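NADP-dependent 2-hydroxyacid dehydrogenase (Rhizobium etli, PDB 4XCV) probably catalyses the NADPH-dependent interconversion of 2-oxoacids and D-2-hydroxyacids. Local coordinates at residues V69-G74 / P90-V95. Sequence-based numbering, arbitrary orientation.
With NDP (NADPH dihydro-nicotinamide-adenine-dinucleotide phosphate), chain B.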
loop_
_atom_site.group_PDB
_atom_site.type_symbol
_atom_site.label_atom_id
_atom_site.label_comp_id
_atom_site.label_asym_id
_atom_site.label_seq_id
_atom_site.Cartn_x
_atom_site.Cartn_y
_atom_site.Cartn_z
ATOM N N VAL A 69 -20.032 35.002 0.451
ATOM C CA VAL A 69 -19.173 33.860 0.169
ATOM C C VAL A 69 -20.070 32.700 -0.200
ATOM O O VAL A 69 -21.101 32.467 0.446
ATOM C CB VAL A 69 -18.280 33.436 1.370
ATOM C CG1 VAL A 69 -17.282 32.373 0.893
ATOM C CG2 VAL A 69 -17.567 34.641 1.989
ATOM N N ILE A 70 -19.650 31.953 -1.219
ATOM C CA ILE A 70 -20.228 30.659 -1.540
ATOM C C ILE A 70 -19.259 29.534 -1.144
ATOM O O ILE A 70 -18.067 29.594 -1.497
ATOM C CB ILE A 70 -20.553 30.546 -3.054
ATOM C CG1 ILE A 70 -21.698 31.493 -3.405
ATOM C CG2 ILE A 70 -20.859 29.123 -3.481
ATOM C CD1 ILE A 70 -21.770 31.803 -4.867
ATOM N N PHE A 71 -19.789 28.528 -0.456
ATOM C CA PHE A 71 -19.054 27.343 -0.100
ATOM C C PHE A 71 -19.558 26.184 -0.899
ATOM O O PHE A 71 -20.749 25.862 -0.883
ATOM C CB PHE A 71 -19.165 27.054 1.396
ATOM C CG PHE A 71 -18.561 28.120 2.259
ATOM C CD1 PHE A 71 -17.213 28.053 2.554
ATOM C CD2 PHE A 71 -19.292 29.185 2.736
ATOM C CE1 PHE A 71 -16.607 29.021 3.334
ATOM C CE2 PHE A 71 -18.702 30.159 3.536
ATOM C CZ PHE A 71 -17.354 30.065 3.843
ATOM N N SER A 72 -18.660 25.544 -1.648
ATOM C CA SER A 72 -19.009 24.291 -2.298
ATOM C C SER A 72 -19.237 23.196 -1.273
ATOM O O SER A 72 -18.506 23.067 -0.295
ATOM C CB SER A 72 -17.879 23.870 -3.255
ATOM O OG SER A 72 -18.297 22.687 -3.918
ATOM N N GLY A 73 -20.266 22.383 -1.495
ATOM C CA GLY A 73 -20.498 21.209 -0.689
ATOM C C GLY A 73 -19.664 20.017 -1.039
ATOM O O GLY A 73 -19.718 18.976 -0.379
ATOM N N GLY A 74 -18.898 20.176 -2.113
ATOM C CA GLY A 74 -17.991 19.146 -2.617
ATOM C C GLY A 74 -16.591 19.635 -2.794
ATOM O O GLY A 74 -16.311 20.839 -2.786
ATOM N N PRO A 90 -16.204 35.263 -3.627
ATOM C CA PRO A 90 -15.347 34.075 -3.515
ATOM C C PRO A 90 -16.153 32.794 -3.437
ATOM O O PRO A 90 -17.200 32.740 -2.792
ATOM C CB PRO A 90 -14.591 34.298 -2.205
ATOM C CG PRO A 90 -14.586 35.776 -2.021
ATOM C CD PRO A 90 -15.881 36.274 -2.593
ATOM N N ILE A 91 -15.650 31.770 -4.125
ATOM C CA ILE A 91 -16.172 30.433 -4.011
ATOM C C ILE A 91 -15.098 29.573 -3.389
ATOM O O ILE A 91 -13.972 29.499 -3.909
ATOM C CB ILE A 91 -16.524 29.872 -5.391
ATOM C CG1 ILE A 91 -17.624 30.729 -6.040
ATOM C CG2 ILE A 91 -16.966 28.421 -5.254
ATOM C CD1 ILE A 91 -17.743 30.557 -7.510
ATOM N N VAL A 92 -15.415 28.967 -2.272
ATOM C CA VAL A 92 -14.482 28.185 -1.456
ATOM C C VAL A 92 -14.760 26.711 -1.669
ATOM O O VAL A 92 -15.892 26.261 -1.467
ATOM C CB VAL A 92 -14.638 28.557 0.055
ATOM C CG1 VAL A 92 -13.806 27.679 0.972
ATOM C CG2 VAL A 92 -14.285 29.994 0.276
ATOM N N ARG A 93 -13.750 25.938 -2.065
ATOM C CA ARG A 93 -13.971 24.506 -2.218
ATOM C C ARG A 93 -13.760 23.765 -0.928
ATOM O O ARG A 93 -13.141 24.250 0.003
ATOM C CB ARG A 93 -13.153 23.930 -3.359
ATOM C CG ARG A 93 -11.725 23.857 -3.041
ATOM C CD ARG A 93 -10.974 23.485 -4.325
ATOM N NE ARG A 93 -9.692 23.004 -4.011
ATOM C CZ ARG A 93 -9.385 21.711 -3.911
ATOM N NH1 ARG A 93 -10.263 20.713 -4.125
ATOM N NH2 ARG A 93 -8.176 21.427 -3.579
ATOM N N PHE A 94 -14.400 22.613 -0.833
ATOM C CA PHE A 94 -14.356 21.826 0.333
ATOM C C PHE A 94 -13.099 21.030 0.276
ATOM O O PHE A 94 -12.986 20.127 -0.556
ATOM C CB PHE A 94 -15.586 20.938 0.421
ATOM C CG PHE A 94 -15.556 19.978 1.564
ATOM C CD1 PHE A 94 -14.883 20.246 2.772
ATOM C CD2 PHE A 94 -16.261 18.799 1.466
ATOM C CE1 PHE A 94 -14.842 19.346 3.780
ATOM C CE2 PHE A 94 -16.285 17.917 2.539
ATOM C CZ PHE A 94 -15.566 18.199 3.686
ATOM N N VAL A 95 -12.119 21.401 1.087
ATOM C CA VAL A 95 -10.919 20.674 1.263
ATOM C C VAL A 95 -10.947 20.124 2.664
ATOM O O VAL A 95 -10.769 20.834 3.687
ATOM C CB VAL A 95 -9.636 21.511 0.988
ATOM C CG1 VAL A 95 -8.390 20.724 1.329
ATOM C CG2 VAL A 95 -9.602 21.910 -0.467
HETATM P PA NDP B . -6.147 21.129 -6.433
HETATM O O1A NDP B . -5.406 21.360 -5.153
HETATM O O2A NDP B . -7.003 22.224 -7.036
HETATM O O5B NDP B . -5.062 20.654 -7.509
HETATM C C5B NDP B . -5.458 20.499 -8.876
HETATM C C4B NDP B . -4.221 20.127 -9.657
HETATM O O4B NDP B . -4.621 19.841 -10.994
HETATM C C3B NDP B . -3.211 21.250 -9.700
HETATM O O3B NDP B . -1.872 20.718 -9.646
HETATM C C2B NDP B . -3.502 21.844 -11.052
HETATM O O2B NDP B . -2.383 22.526 -11.681
HETATM C C1B NDP B . -3.829 20.592 -11.863
HETATM N N9A NDP B . -4.563 20.878 -13.098
HETATM C C8A NDP B . -5.775 21.464 -13.163
HETATM N N7A NDP B . -6.100 21.666 -14.478
HETATM C C5A NDP B . -5.033 21.227 -15.211
HETATM C C6A NDP B . -4.733 21.231 -16.572
HETATM N N6A NDP B . -5.614 21.660 -17.477
HETATM N N1A NDP B . -3.550 20.739 -16.957
HETATM C C2A NDP B . -2.665 20.270 -16.050
HETATM N N3A NDP B . -2.875 20.245 -14.723
HETATM C C4A NDP B . -4.079 20.730 -14.351
HETATM O O3 NDP B . -7.097 19.839 -6.297
HETATM P PN NDP B . -6.989 18.593 -5.287
HETATM O O1N NDP B . -5.611 18.037 -5.422
HETATM O O2N NDP B . -7.407 18.966 -3.945
HETATM O O5D NDP B . -8.094 17.636 -5.880
HETATM C C5D NDP B . -8.040 17.213 -7.250
HETATM C C4D NDP B . -9.429 16.670 -7.606
HETATM O O4D NDP B . -9.656 15.433 -6.945
HETATM C C3D NDP B . -10.590 17.520 -7.169
HETATM O O3D NDP B . -10.854 18.576 -8.110
HETATM C C2D NDP B . -11.743 16.535 -7.061
HETATM O O2D NDP B . -12.495 16.537 -8.298
HETATM C C1D NDP B . -11.071 15.198 -6.945
HETATM N N1N NDP B . -11.361 14.440 -5.724
HETATM C C2N NDP B . -11.795 13.142 -5.799
HETATM C C3N NDP B . -12.166 12.454 -4.694
HETATM C C7N NDP B . -12.585 11.077 -4.737
HETATM O O7N NDP B . -13.242 10.658 -3.755
HETATM N N7N NDP B . -12.289 10.252 -5.725
HETATM C C4N NDP B . -12.033 13.075 -3.358
HETATM C C5N NDP B . -11.529 14.436 -3.404
HETATM C C6N NDP B . -11.238 15.100 -4.500
HETATM P P2B NDP B . -1.696 23.793 -10.937
HETATM O O1X NDP B . -0.787 24.389 -11.962
HETATM O O2X NDP B . -2.843 24.705 -10.535
HETATM O O3X NDP B . -1.028 23.272 -9.732
HETATM O O HOH W 1 -16.532 24.766 0.866
#
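P90 opens the pairing of 90-95 with 69-74 by offering its carbonyl O to I70 N at 3.0 Å, and the two segments then run on as parallel strands of a beta-alpha-beta unit whose crossover carries helix 78-81. The short strand 91-92 forms one border of the five-stranded parallel sheet of this chain, with 69-72 between it and strand 50-54. I91 lies on the same side of the sheet as I70, its CG1 resting against I70 CB, while I91 CA directs a CH...O contact at I70 O. That oxygen also receives V92 N, at 2.8 Å and 167°. V92 turns to the other side, where its isopropyl group lies alongside F71: V92 CB comes within 3.6 Å of F71 CD1, and CG2 reaches back to V69 CG1. V69 carries CG1 anti to its own N (chi1 -172°), which brings this methyl over one face of the F71 ring, toward its rim. V297 and Q300 of helix 292-305 also touch that ring, so an alanine in place of F71 would probably open a gap beside V92 CB and against V297 and Q300, and leave the V69 methyl without its aromatic cover. V92 O accepts S72 N, and a water donates to both V92 O and S72 O. Beyond the strand, in the conformer described here, one of two modelled, R93 points away from 69-74 and extends its guanidinium to the NADPH diphosphate, with V95 CG2 over one face and NDP O2A, off-centre, over the other; NH2 donates to NDP O2N at 2.6 Å, and NH1 also bonds A75 O. F94 N closes the pairing on G74 O, a longer bond of 3.3 Å in which the donor sits 41° out of the carbonyl plane.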